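Local coordinates for putative cytochrome P450 hydroxylase (Chondromyces apiculatus DSM 436, PDB 6GMF), which probably acts as a haem-dependent cytochrome P450 monooxygenase that oxidises terpenes, at residues 310-315 against 332-337; 82-87 against 338-343; 101-106 against 346-351. All coordinates share one frame; numbering follows the deposited sequence.

Contact 1. Residues 310-315 against 332-337; sequences SANRDE and GHLAFG. With HEM (protoporphyrin IX containing Fe), chain B.
Asn312 and His333 approach to 5.6 Å between their CA atoms, where helix 308-312 meets the extended lead-in to a type I turn running from Leu334 to Gly337. The Asn312 amide does most of the work. Its CG lies anti to the carbonyl carbon (chi1 -71°), which carries OD1 across to accept Leu334 N at 2.8 Å, almost straight at 175° and on a lone pair in the amide plane. ND2 of the same group turns to Ser278 OG, so both ends of the buried amide are engaged and its flip is settled. An alanine here would probably leave both Leu334 N and Ser278 OG without their partner and let the start of the turn shift. The His333 ring stands nearly perpendicular to that amide; ND1 receives Ala335 N at 3.1 Å in the ring plane, while NE2 bonds to Glu271 on helix 266-276. Alongside the amide, Ala311 CB touches Leu334 CD1 at 3.8 Å. Within the turn, Phe336 brings CE1 at its ring edge to 3.6 Å from HEM C3B. Phe336 and Gly337 are the Phe-Gly that opens the P450 haem-binding signature leading to the cysteine ligand.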
loop_
_atom_site.group_PDB
_atom_site.type_symbol
_atom_site.label_atom_id
_atom_site.label_comp_id
_atom_site.label_asym_id
_atom_site.label_seq_id
_atom_site.Cartn_x
_atom_site.Cartn_y
_atom_site.Cartn_z
ATOM N N SER A 310 -2.148 11.603 -8.712
ATOM C CA SER A 310 -2.388 12.623 -9.754
ATOM C C SER A 310 -2.744 11.993 -11.103
ATOM O O SER A 310 -3.668 12.428 -11.800
ATOM C CB SER A 310 -1.228 13.530 -9.907
ATOM O OG SER A 310 -1.540 14.562 -10.853
ATOM N N ALA A 311 -1.965 10.996 -11.517
ATOM C CA ALA A 311 -2.183 10.238 -12.747
ATOM C C ALA A 311 -3.600 9.644 -12.711
ATOM O O ALA A 311 -4.346 9.698 -13.713
ATOM C CB ALA A 311 -1.143 9.143 -12.865
ATOM N N ASN A 312 -4.002 9.137 -11.537
ATOM C CA ASN A 312 -5.306 8.423 -11.400
ATOM C C ASN A 312 -6.463 9.416 -11.401
ATOM O O ASN A 312 -7.617 9.018 -11.552
ATOM C CB ASN A 312 -5.327 7.550 -10.153
ATOM C CG ASN A 312 -4.438 6.344 -10.307
ATOM O OD1 ASN A 312 -4.129 5.969 -11.437
ATOM N ND2 ASN A 312 -4.099 5.696 -9.194
ATOM N N ARG A 313 -6.182 10.705 -11.215
ATOM C CA ARG A 313 -7.218 11.727 -11.329
ATOM C C ARG A 313 -7.009 12.653 -12.530
ATOM O O ARG A 313 -7.495 13.795 -12.533
ATOM C CB ARG A 313 -7.312 12.451 -10.002
ATOM C CG ARG A 313 -7.971 11.590 -8.943
ATOM C CD ARG A 313 -9.037 12.398 -8.277
ATOM N NE ARG A 313 -9.425 11.891 -7.001
ATOM C CZ ARG A 313 -10.082 12.608 -6.113
ATOM N NH1 ARG A 313 -10.445 13.866 -6.398
ATOM N NH2 ARG A 313 -10.344 12.085 -4.947
ATOM N N ASP A 314 -6.359 12.154 -13.565
ATOM C CA ASP A 314 -6.045 12.950 -14.715
ATOM C C ASP A 314 -7.202 12.797 -15.698
ATOM O O ASP A 314 -7.406 11.685 -16.174
ATOM C CB ASP A 314 -4.699 12.532 -15.295
ATOM C CG ASP A 314 -4.224 13.356 -16.468
ATOM O OD1 ASP A 314 -5.082 14.096 -17.037
ATOM O OD2 ASP A 314 -3.002 13.254 -16.809
ATOM N N GLU A 315 -7.861 13.920 -16.011
ATOM C CA GLU A 315 -9.001 13.968 -16.925
ATOM C C GLU A 315 -8.646 13.416 -18.313
ATOM O O GLU A 315 -9.536 12.877 -19.004
ATOM C CB GLU A 315 -9.512 15.410 -17.048
ATOM N N GLY A 332 -6.458 0.683 -16.225
ATOM C CA GLY A 332 -5.284 1.493 -16.468
ATOM C C GLY A 332 -4.922 2.401 -15.308
ATOM O O GLY A 332 -3.912 3.116 -15.385
ATOM N N HIS A 333 -5.650 2.351 -14.180
ATOM C CA HIS A 333 -5.145 3.105 -12.994
ATOM C C HIS A 333 -3.767 2.583 -12.560
ATOM O O HIS A 333 -3.388 1.438 -12.818
ATOM C CB HIS A 333 -6.090 3.107 -11.815
ATOM C CG HIS A 333 -6.133 1.816 -11.068
ATOM N ND1 HIS A 333 -5.097 1.381 -10.245
ATOM C CD2 HIS A 333 -7.094 0.860 -11.061
ATOM C CE1 HIS A 333 -5.415 0.213 -9.734
ATOM N NE2 HIS A 333 -6.687 -0.130 -10.215
ATOM N N LEU A 334 -2.975 3.475 -11.937
ATOM C CA LEU A 334 -1.578 3.182 -11.572
ATOM C C LEU A 334 -1.381 3.032 -10.037
ATOM O O LEU A 334 -0.287 3.192 -9.522
ATOM C CB LEU A 334 -0.727 4.340 -12.071
ATOM C CG LEU A 334 -0.770 4.580 -13.573
ATOM C CD1 LEU A 334 0.196 5.703 -13.949
ATOM C CD2 LEU A 334 -0.400 3.314 -14.306
ATOM N N ALA A 335 -2.435 2.704 -9.297
ATOM C CA ALA A 335 -2.364 2.595 -7.837
ATOM C C ALA A 335 -1.324 1.550 -7.402
ATOM O O ALA A 335 -0.798 1.687 -6.302
ATOM C CB ALA A 335 -3.692 2.320 -7.209
ATOM N N PHE A 336 -1.109 0.486 -8.205
ATOM C CA PHE A 336 -0.173 -0.570 -7.886
ATOM C C PHE A 336 1.159 -0.392 -8.622
ATOM O O PHE A 336 1.972 -1.317 -8.655
ATOM C CB PHE A 336 -0.825 -1.922 -8.212
ATOM C CG PHE A 336 -1.884 -2.350 -7.239
ATOM C CD1 PHE A 336 -1.609 -2.446 -5.891
ATOM C CD2 PHE A 336 -3.169 -2.673 -7.655
ATOM C CE1 PHE A 336 -2.533 -2.873 -4.970
ATOM C CE2 PHE A 336 -4.112 -3.082 -6.735
ATOM C CZ PHE A 336 -3.806 -3.205 -5.395
ATOM N N GLY A 337 1.381 0.781 -9.227
ATOM C CA GLY A 337 2.482 1.016 -10.086
ATOM C C GLY A 337 2.293 0.375 -11.453
ATOM O O GLY A 337 1.175 0.197 -11.934
HETATM C CHA HEM B . 5.278 -2.521 -4.821
HETATM C CHB HEM B . 1.250 -0.188 -4.069
HETATM C CHC HEM B . -0.149 -3.729 -1.081
HETATM C CHD HEM B . 4.055 -5.865 -1.539
HETATM C C1A HEM B . 4.269 -1.591 -4.905
HETATM C C2A HEM B . 4.326 -0.505 -5.822
HETATM C C3A HEM B . 3.179 0.181 -5.584
HETATM C C4A HEM B . 2.461 -0.519 -4.580
HETATM C CMA HEM B . 2.709 1.481 -6.190
HETATM C CAA HEM B . 5.393 -0.143 -6.818
HETATM C CBA HEM B . 6.600 0.604 -6.190
HETATM C CGA HEM B . 7.601 1.090 -7.216
HETATM O O1A HEM B . 7.354 0.986 -8.444
HETATM O O2A HEM B . 8.608 1.698 -6.722
HETATM C C1B HEM B . 0.485 -0.935 -3.159
HETATM C C2B HEM B . -0.850 -0.615 -2.725
HETATM C C3B HEM B . -1.265 -1.589 -1.873
HETATM C C4B HEM B . -0.159 -2.548 -1.804
HETATM C CMB HEM B . -1.547 0.606 -3.174
HETATM C CAB HEM B . -2.586 -1.802 -1.165
HETATM C CBB HEM B . -3.652 -1.227 -1.620
HETATM C C1C HEM B . 0.814 -4.668 -0.958
HETATM C C2C HEM B . 0.712 -5.840 -0.135
HETATM C C3C HEM B . 1.953 -6.433 -0.298
HETATM C C4C HEM B . 2.760 -5.626 -1.131
HETATM C CMC HEM B . -0.526 -6.360 0.538
HETATM C CAC HEM B . 2.465 -7.689 0.250
HETATM C CBC HEM B . 1.897 -8.382 1.208
HETATM C C1D HEM B . 4.728 -5.094 -2.451
HETATM C C2D HEM B . 6.130 -5.394 -2.863
HETATM C C3D HEM B . 6.463 -4.472 -3.790
HETATM C C4D HEM B . 5.285 -3.612 -3.943
HETATM C CMD HEM B . 6.905 -6.572 -2.294
HETATM C CAD HEM B . 7.782 -4.358 -4.502
HETATM C CBD HEM B . 7.855 -5.029 -5.883
HETATM C CGD HEM B . 9.169 -4.784 -6.594
HETATM O O1D HEM B . 9.456 -5.569 -7.514
HETATM O O2D HEM B . 9.898 -3.809 -6.271
HETATM N NA HEM B . 3.109 -1.599 -4.148
HETATM N NB HEM B . 0.813 -2.087 -2.587
HETATM N NC HEM B . 2.066 -4.517 -1.522
HETATM N ND HEM B . 4.302 -3.954 -3.095
HETATM FE FE HEM B . 2.562 -3.096 -2.938
HETATM O O HOH W 1 3.479 -1.804 -1.352
#

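Contact 2. Residues 82-87 against 338-343; sequences VDPPRH and LDIHFC. With HEM (protoporphyrin IX containing Fe), chain B.
His87 and His341 lie against each other, two imidazoles from distant parts of the chain, at the propionate side of the P450 cysteine-ligand loop, whose Phe-Gly-x-x-x-His-x-Cys-x-Gly signature includes His341 and Cys343. Hydrogen bonds come first. Both rings donate to one haem carboxylate, an oxygen apiece: His87 NE2 reaches HEM O1D at 2.7 Å and His341 ND1 reaches HEM O2D at 2.6 Å, both nearly straight. This should fix the rotation of the carboxylate and both imidazoles, and the two N-H groups are likely to ease the carboxylate's charge. His341 NE2 shares water 2 with Asp83 OD1, to which the water donates; the same carboxylate oxygen also takes Asn58 N.

Between the rings the packing is oblique, with centroids 4.0 Å apart and planes at 47°. His341 CE1 sits over one face of His87, while its own edge points at Val82 O, 3.0 Å from that CE1. His87 CE1 in turn approaches Ile340 O at 3.2 Å, near the ring plane. The apolar part is small: Pro84 CG and Ile340 CD1 meet tip to tip at 3.5 Å, on the more solvent-accessible side.

At the end of the loop comes metal coordination. Cys343 SG, anti to its backbone N (chi1 -179°), binds the haem iron at 2.3 Å, and water 1 is also bound to the iron at 2.2 Å.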
loop_
_atom_site.group_PDB
_atom_site.type_symbol
_atom_site.label_atom_id
_atom_site.label_comp_id
_atom_site.label_asym_id
_atom_site.label_seq_id
_atom_site.Cartn_x
_atom_site.Cartn_y
_atom_site.Cartn_z
ATOM N N VAL A 82 15.843 -2.131 -5.535
ATOM C CA VAL A 82 16.803 -2.772 -6.389
ATOM C C VAL A 82 16.448 -2.491 -7.854
ATOM O O VAL A 82 15.296 -2.571 -8.298
ATOM C CB VAL A 82 16.863 -4.274 -6.070
ATOM C CG1 VAL A 82 17.864 -5.007 -6.948
ATOM C CG2 VAL A 82 17.165 -4.491 -4.590
ATOM N N ASP A 83 17.484 -2.336 -8.672
ATOM C CA ASP A 83 17.336 -2.130 -10.104
ATOM C C ASP A 83 17.774 -3.357 -10.899
ATOM O O ASP A 83 18.494 -4.232 -10.392
ATOM C CB ASP A 83 18.213 -0.979 -10.570
ATOM C CG ASP A 83 17.803 0.382 -10.055
ATOM O OD1 ASP A 83 16.568 0.622 -9.885
ATOM O OD2 ASP A 83 18.692 1.164 -9.754
ATOM N N PRO A 84 17.367 -3.461 -12.182
ATOM C CA PRO A 84 17.904 -4.506 -13.066
ATOM C C PRO A 84 19.431 -4.363 -13.070
ATOM O O PRO A 84 19.948 -3.265 -12.913
ATOM C CB PRO A 84 17.234 -4.192 -14.414
ATOM C CG PRO A 84 15.972 -3.454 -13.994
ATOM C CD PRO A 84 16.446 -2.548 -12.885
ATOM N N PRO A 85 20.151 -5.487 -13.200
ATOM C CA PRO A 85 19.621 -6.821 -13.467
ATOM C C PRO A 85 19.316 -7.620 -12.199
ATOM O O PRO A 85 18.643 -8.641 -12.252
ATOM C CB PRO A 85 20.778 -7.530 -14.203
ATOM C CG PRO A 85 21.972 -6.835 -13.638
ATOM C CD PRO A 85 21.563 -5.383 -13.503
ATOM N N ARG A 86 19.819 -7.128 -11.062
ATOM C CA ARG A 86 19.632 -7.802 -9.748
ATOM C C ARG A 86 18.140 -7.903 -9.407
ATOM O O ARG A 86 17.734 -8.940 -8.846
ATOM C CB ARG A 86 20.394 -7.051 -8.652
ATOM C CG ARG A 86 21.885 -7.357 -8.610
ATOM C CD ARG A 86 22.689 -6.227 -7.997
ATOM N NE ARG A 86 24.118 -6.373 -8.234
ATOM C CZ ARG A 86 24.828 -5.601 -9.050
ATOM N NH1 ARG A 86 24.215 -4.836 -9.938
ATOM N NH2 ARG A 86 26.147 -5.595 -8.976
ATOM N N HIS A 87 17.360 -6.866 -9.733
ATOM C CA HIS A 87 15.930 -6.856 -9.426
ATOM C C HIS A 87 15.191 -8.082 -9.979
ATOM O O HIS A 87 14.408 -8.692 -9.281
ATOM C CB HIS A 87 15.290 -5.561 -9.948
ATOM C CG HIS A 87 13.821 -5.568 -9.749
ATOM N ND1 HIS A 87 12.942 -5.885 -10.784
ATOM C CD2 HIS A 87 13.086 -5.431 -8.627
ATOM C CE1 HIS A 87 11.722 -5.923 -10.295
ATOM N NE2 HIS A 87 11.765 -5.631 -8.983
ATOM N N LEU A 338 3.415 0.086 -12.105
ATOM C CA LEU A 338 3.479 -0.246 -13.507
ATOM C C LEU A 338 4.851 -0.831 -13.827
ATOM O O LEU A 338 5.864 -0.318 -13.389
ATOM C CB LEU A 338 3.262 1.031 -14.309
ATOM C CG LEU A 338 3.056 0.899 -15.811
ATOM C CD1 LEU A 338 1.726 0.189 -16.071
ATOM C CD2 LEU A 338 3.060 2.261 -16.446
ATOM N N ASP A 339 4.845 -1.837 -14.697
ATOM C CA ASP A 339 6.056 -2.433 -15.223
ATOM C C ASP A 339 6.805 -3.240 -14.139
ATOM O O ASP A 339 6.204 -3.998 -13.393
ATOM C CB ASP A 339 6.905 -1.380 -15.912
ATOM C CG ASP A 339 7.626 -1.951 -17.129
ATOM O OD1 ASP A 339 7.805 -3.192 -17.163
ATOM O OD2 ASP A 339 7.959 -1.146 -18.033
ATOM N N ILE A 340 8.134 -3.112 -14.063
ATOM C CA ILE A 340 8.919 -4.165 -13.393
ATOM C C ILE A 340 8.649 -4.255 -11.880
ATOM O O ILE A 340 8.744 -5.356 -11.320
ATOM C CB ILE A 340 10.410 -4.049 -13.696
ATOM C CG1 ILE A 340 11.066 -2.761 -13.196
ATOM C CG2 ILE A 340 10.640 -4.254 -15.187
ATOM C CD1 ILE A 340 12.567 -2.809 -13.284
ATOM N N HIS A 341 8.379 -3.120 -11.220
ATOM C CA HIS A 341 8.164 -3.082 -9.790
ATOM C C HIS A 341 6.683 -3.169 -9.423
ATOM O O HIS A 341 6.340 -3.067 -8.247
ATOM C CB HIS A 341 8.785 -1.839 -9.161
ATOM C CG HIS A 341 10.269 -1.834 -9.170
ATOM N ND1 HIS A 341 11.020 -2.515 -8.223
ATOM C CD2 HIS A 341 11.126 -1.259 -10.038
ATOM C CE1 HIS A 341 12.293 -2.310 -8.479
ATOM N NE2 HIS A 341 12.389 -1.535 -9.597
ATOM N N PHE A 342 5.815 -3.510 -10.379
ATOM C CA PHE A 342 4.392 -3.596 -10.104
ATOM C C PHE A 342 4.169 -4.401 -8.818
ATOM O O PHE A 342 4.646 -5.504 -8.672
ATOM C CB PHE A 342 3.690 -4.279 -11.281
ATOM C CG PHE A 342 2.189 -4.349 -11.151
ATOM C CD1 PHE A 342 1.351 -3.318 -11.580
ATOM C CD2 PHE A 342 1.616 -5.460 -10.549
ATOM C CE1 PHE A 342 -0.022 -3.407 -11.424
ATOM C CE2 PHE A 342 0.250 -5.527 -10.363
ATOM C CZ PHE A 342 -0.562 -4.498 -10.790
ATOM N N CYS A 343 3.250 -3.923 -7.978
ATOM C CA CYS A 343 3.023 -4.435 -6.660
ATOM C C CYS A 343 2.863 -5.963 -6.681
ATOM O O CYS A 343 1.865 -6.495 -7.259
ATOM C CB CYS A 343 1.753 -3.815 -6.085
ATOM S SG CYS A 343 1.393 -4.364 -4.416
HETATM C CHA HEM B . 5.278 -2.521 -4.821
HETATM C CHB HEM B . 1.250 -0.188 -4.069
HETATM C CHC HEM B . -0.149 -3.729 -1.081
HETATM C CHD HEM B . 4.055 -5.865 -1.539
HETATM C C1A HEM B . 4.269 -1.591 -4.905
HETATM C C2A HEM B . 4.326 -0.505 -5.822
HETATM C C3A HEM B . 3.179 0.181 -5.584
HETATM C C4A HEM B . 2.461 -0.519 -4.580
HETATM C CMA HEM B . 2.709 1.481 -6.190
HETATM C CAA HEM B . 5.393 -0.143 -6.818
HETATM C CBA HEM B . 6.600 0.604 -6.190
HETATM C CGA HEM B . 7.601 1.090 -7.216
HETATM O O1A HEM B . 7.354 0.986 -8.444
HETATM O O2A HEM B . 8.608 1.698 -6.722
HETATM C C1B HEM B . 0.485 -0.935 -3.159
HETATM C C2B HEM B . -0.850 -0.615 -2.725
HETATM C C3B HEM B . -1.265 -1.589 -1.873
HETATM C C4B HEM B . -0.159 -2.548 -1.804
HETATM C CMB HEM B . -1.547 0.606 -3.174
HETATM C CAB HEM B . -2.586 -1.802 -1.165
HETATM C CBB HEM B . -3.652 -1.227 -1.620
HETATM C C1C HEM B . 0.814 -4.668 -0.958
HETATM C C2C HEM B . 0.712 -5.840 -0.135
HETATM C C3C HEM B . 1.953 -6.433 -0.298
HETATM C C4C HEM B . 2.760 -5.626 -1.131
HETATM C CMC HEM B . -0.526 -6.360 0.538
HETATM C CAC HEM B . 2.465 -7.689 0.250
HETATM C CBC HEM B . 1.897 -8.382 1.208
HETATM C C1D HEM B . 4.728 -5.094 -2.451
HETATM C C2D HEM B . 6.130 -5.394 -2.863
HETATM C C3D HEM B . 6.463 -4.472 -3.790
HETATM C C4D HEM B . 5.285 -3.612 -3.943
HETATM C CMD HEM B . 6.905 -6.572 -2.294
HETATM C CAD HEM B . 7.782 -4.358 -4.502
HETATM C CBD HEM B . 7.855 -5.029 -5.883
HETATM C CGD HEM B . 9.169 -4.784 -6.594
HETATM O O1D HEM B . 9.456 -5.569 -7.514
HETATM O O2D HEM B . 9.898 -3.809 -6.271
HETATM N NA HEM B . 3.109 -1.599 -4.148
HETATM N NB HEM B . 0.813 -2.087 -2.587
HETATM N NC HEM B . 2.066 -4.517 -1.522
HETATM N ND HEM B . 4.302 -3.954 -3.095
HETATM FE FE HEM B . 2.562 -3.096 -2.938
HETATM O O HOH W 2 14.386 -0.449 -11.130
HETATM O O HOH W 1 3.479 -1.804 -1.352
#

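Contact 3. Residues 101-106 against 346-351; sequences RTVAQL and APLARL. With HEM (protoporphyrin IX containing Fe), chain B.
Val103 points straight at the first turns of helix 346-363, and its CG1 makes several of the contacts. That methyl comes down on backbone as much as on side chain, 3.6 Å from Leu348 N, with Pro347 CB and Leu348 CB close by. The torsion that sends CG1 anti to the Val103 backbone N (chi1 166°) leaves CG2 to lean on Leu348 CB at 4.0 Å. One turn further on, Leu351 reaches back across the gap: its CD2 lies 3.4 Å from Val103 O and also touches Val103 CG1, so the valine is flanked by Pro347 and Leu348 at one level and by Leu351 at the next. Leu106 adds a looser touch, CD1 to Leu348 CD1 at 4.2 Å. The contact is van der Waals packing, methyls and a proline ring set against each other and against the backbone.

The two helical segments run nearly parallel, their axes 11° apart in direction and 9.4 Å apart at closest approach. Helix 346-363 is the L helix of the P450 fold, which starts just after the cysteine ligand and passes beside the haem.

On its other flank Ala349 CB, pointing away from helix 100-105, sits 3.6 Å from HEM CAB. Leu348, whose CB packs on Val103, also extends CD2 to the other vinyl at HEM CBC, 3.9 Å off, and thus spans the distance between Val103 and the porphyrin rim. Further out, Ile110 of helix 107-119 packs on both Leu348 and Leu351, and Met145 of helix 136-145 covers Leu348 and Leu106. Phe98 lies against Val103 from the loop preceding helix 100-105. Next to Leu351 in the sequence, Arg350 makes a salt bridge through NE to Glu271 of helix 266-276.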
loop_
_atom_site.group_PDB
_atom_site.type_symbol
_atom_site.label_atom_id
_atom_site.label_comp_id
_atom_site.label_asym_id
_atom_site.label_seq_id
_atom_site.Cartn_x
_atom_site.Cartn_y
_atom_site.Cartn_z
ATOM N N ARG A 101 -1.165 -18.309 -6.356
ATOM C CA ARG A 101 -1.819 -19.503 -5.814
ATOM C C ARG A 101 -1.959 -19.396 -4.290
ATOM O O ARG A 101 -3.056 -19.635 -3.740
ATOM C CB ARG A 101 -1.073 -20.766 -6.258
ATOM C CG ARG A 101 -1.554 -22.040 -5.577
ATOM C CD ARG A 101 -0.849 -23.288 -6.087
ATOM N NE ARG A 101 -1.464 -24.548 -5.605
ATOM C CZ ARG A 101 -2.454 -25.213 -6.217
ATOM N NH1 ARG A 101 -2.925 -24.814 -7.392
ATOM N NH2 ARG A 101 -3.011 -26.258 -5.624
ATOM N N THR A 102 -0.887 -18.985 -3.608
ATOM C CA THR A 102 -0.896 -18.945 -2.143
ATOM C C THR A 102 -1.829 -17.853 -1.636
ATOM O O THR A 102 -2.551 -18.069 -0.647
ATOM C CB THR A 102 0.516 -18.796 -1.560
ATOM O OG1 THR A 102 1.228 -17.648 -2.022
ATOM C CG2 THR A 102 1.363 -19.990 -1.883
ATOM N N VAL A 103 -1.875 -16.740 -2.363
ATOM C CA VAL A 103 -2.814 -15.691 -2.021
ATOM C C VAL A 103 -4.247 -16.182 -2.204
ATOM O O VAL A 103 -5.071 -15.995 -1.345
ATOM C CB VAL A 103 -2.535 -14.409 -2.816
ATOM C CG1 VAL A 103 -3.695 -13.411 -2.747
ATOM C CG2 VAL A 103 -1.218 -13.805 -2.364
ATOM N N ALA A 104 -4.558 -16.800 -3.349
ATOM C CA ALA A 104 -5.946 -17.185 -3.604
ATOM C C ALA A 104 -6.424 -18.181 -2.542
ATOM O O ALA A 104 -7.589 -18.140 -2.132
ATOM C CB ALA A 104 -6.115 -17.753 -5.008
ATOM N N GLN A 105 -5.518 -19.065 -2.126
ATOM C CA GLN A 105 -5.856 -20.108 -1.163
ATOM C C GLN A 105 -6.122 -19.507 0.235
ATOM O O GLN A 105 -6.740 -20.198 1.073
ATOM C CB GLN A 105 -4.798 -21.206 -1.170
ATOM C CG GLN A 105 -4.883 -22.089 -2.419
ATOM C CD GLN A 105 -4.034 -23.331 -2.297
ATOM O OE1 GLN A 105 -3.300 -23.501 -1.331
ATOM N NE2 GLN A 105 -4.125 -24.218 -3.284
ATOM N N LEU A 106 -5.754 -18.236 0.480
ATOM C CA LEU A 106 -6.019 -17.585 1.796
ATOM C C LEU A 106 -7.475 -17.150 1.948
ATOM O O LEU A 106 -7.868 -16.805 3.050
ATOM C CB LEU A 106 -5.120 -16.355 1.927
ATOM C CG LEU A 106 -3.659 -16.600 2.280
ATOM C CD1 LEU A 106 -2.850 -15.329 2.112
ATOM C CD2 LEU A 106 -3.530 -17.119 3.699
ATOM N N ALA A 346 -0.551 -7.022 -5.102
ATOM C CA ALA A 346 -1.752 -6.486 -5.616
ATOM C C ALA A 346 -2.892 -7.504 -5.460
ATOM O O ALA A 346 -3.974 -7.113 -5.053
ATOM C CB ALA A 346 -1.598 -6.071 -7.048
ATOM N N PRO A 347 -2.746 -8.810 -5.736
ATOM C CA PRO A 347 -3.889 -9.710 -5.536
ATOM C C PRO A 347 -4.328 -9.877 -4.086
ATOM O O PRO A 347 -5.526 -10.083 -3.814
ATOM C CB PRO A 347 -3.417 -11.065 -6.077
ATOM C CG PRO A 347 -1.935 -10.961 -6.127
ATOM C CD PRO A 347 -1.625 -9.491 -6.383
ATOM N N LEU A 348 -3.346 -9.836 -3.182
ATOM C CA LEU A 348 -3.611 -9.930 -1.765
ATOM C C LEU A 348 -4.357 -8.687 -1.257
ATOM O O LEU A 348 -5.301 -8.794 -0.542
ATOM C CB LEU A 348 -2.317 -10.169 -0.973
ATOM C CG LEU A 348 -2.564 -10.327 0.527
ATOM C CD1 LEU A 348 -3.621 -11.420 0.815
ATOM C CD2 LEU A 348 -1.250 -10.601 1.242
ATOM N N ALA A 349 -3.912 -7.481 -1.628
ATOM C CA ALA A 349 -4.623 -6.260 -1.271
ATOM C C ALA A 349 -6.065 -6.312 -1.778
ATOM O O ALA A 349 -7.007 -5.938 -1.070
ATOM C CB ALA A 349 -3.912 -5.076 -1.878
ATOM N N ARG A 350 -6.217 -6.698 -3.049
ATOM C CA ARG A 350 -7.550 -6.751 -3.711
ATOM C C ARG A 350 -8.449 -7.767 -3.000
ATOM O O ARG A 350 -9.658 -7.493 -2.860
ATOM C CB ARG A 350 -7.393 -7.099 -5.196
ATOM C CG ARG A 350 -6.958 -5.928 -6.065
ATOM C CD ARG A 350 -6.719 -6.335 -7.507
ATOM N NE ARG A 350 -6.783 -5.203 -8.420
ATOM C CZ ARG A 350 -5.834 -4.885 -9.294
ATOM N NH1 ARG A 350 -4.790 -5.680 -9.454
ATOM N NH2 ARG A 350 -5.932 -3.775 -10.002
ATOM N N LEU A 351 -7.870 -8.891 -2.574
ATOM C CA LEU A 351 -8.623 -9.953 -1.892
ATOM C C LEU A 351 -9.032 -9.535 -0.475
ATOM O O LEU A 351 -10.169 -9.699 -0.078
ATOM C CB LEU A 351 -7.743 -11.204 -1.830
ATOM C CG LEU A 351 -8.395 -12.416 -1.181
ATOM C CD1 LEU A 351 -9.755 -12.687 -1.825
ATOM C CD2 LEU A 351 -7.477 -13.613 -1.282
HETATM C CHA HEM B . 5.278 -2.521 -4.821
HETATM C CHB HEM B . 1.250 -0.188 -4.069
HETATM C CHC HEM B . -0.149 -3.729 -1.081
HETATM C CHD HEM B . 4.055 -5.865 -1.539
HETATM C C1A HEM B . 4.269 -1.591 -4.905
HETATM C C2A HEM B . 4.326 -0.505 -5.822
HETATM C C3A HEM B . 3.179 0.181 -5.584
HETATM C C4A HEM B . 2.461 -0.519 -4.580
HETATM C CMA HEM B . 2.709 1.481 -6.190
HETATM C CAA HEM B . 5.393 -0.143 -6.818
HETATM C CBA HEM B . 6.600 0.604 -6.190
HETATM C CGA HEM B . 7.601 1.090 -7.216
HETATM O O1A HEM B . 7.354 0.986 -8.444
HETATM O O2A HEM B . 8.608 1.698 -6.722
HETATM C C1B HEM B . 0.485 -0.935 -3.159
HETATM C C2B HEM B . -0.850 -0.615 -2.725
HETATM C C3B HEM B . -1.265 -1.589 -1.873
HETATM C C4B HEM B . -0.159 -2.548 -1.804
HETATM C CMB HEM B . -1.547 0.606 -3.174
HETATM C CAB HEM B . -2.586 -1.802 -1.165
HETATM C CBB HEM B . -3.652 -1.227 -1.620
HETATM C C1C HEM B . 0.814 -4.668 -0.958
HETATM C C2C HEM B . 0.712 -5.840 -0.135
HETATM C C3C HEM B . 1.953 -6.433 -0.298
HETATM C C4C HEM B . 2.760 -5.626 -1.131
HETATM C CMC HEM B . -0.526 -6.360 0.538
HETATM C CAC HEM B . 2.465 -7.689 0.250
HETATM C CBC HEM B . 1.897 -8.382 1.208
HETATM C C1D HEM B . 4.728 -5.094 -2.451
HETATM C C2D HEM B . 6.130 -5.394 -2.863
HETATM C C3D HEM B . 6.463 -4.472 -3.790
HETATM C C4D HEM B . 5.285 -3.612 -3.943
HETATM C CMD HEM B . 6.905 -6.572 -2.294
HETATM C CAD HEM B . 7.782 -4.358 -4.502
HETATM C CBD HEM B . 7.855 -5.029 -5.883
HETATM C CGD HEM B . 9.169 -4.784 -6.594
HETATM O O1D HEM B . 9.456 -5.569 -7.514
HETATM O O2D HEM B . 9.898 -3.809 -6.271
HETATM N NA HEM B . 3.109 -1.599 -4.148
HETATM N NB HEM B . 0.813 -2.087 -2.587
HETATM N NC HEM B . 2.066 -4.517 -1.522
HETATM N ND HEM B . 4.302 -3.954 -3.095
HETATM FE FE HEM B . 2.562 -3.096 -2.938
HETATM O O HOH W 1 3.479 -1.804 -1.352
#

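The contacts sit around one haem, their centres 19 to 22 Å apart, and all three touch it, contact 2 at iron and a propionate, contacts 1 and 3 both near pyrrole B. Residues 332-337, 338-343 and 346-351 come almost in succession, forming the cysteine loop and the start of helix 346-363; their partners, 310-315, 82-87 and 101-106 respectively, all come earlier in the chain. Contacts 1 and 2 join through Phe336 O and Cys343 N, 3.0 Å apart and probably hydrogen-bonded. Contacts 1 and 3 meet where Phe336 packs on Ala346, Ala349 and Arg350. One continuous haem-binding segment is therefore held against helices 86-94 and 100-105, both more than 220 residues earlier, and the nearby helix 308-312.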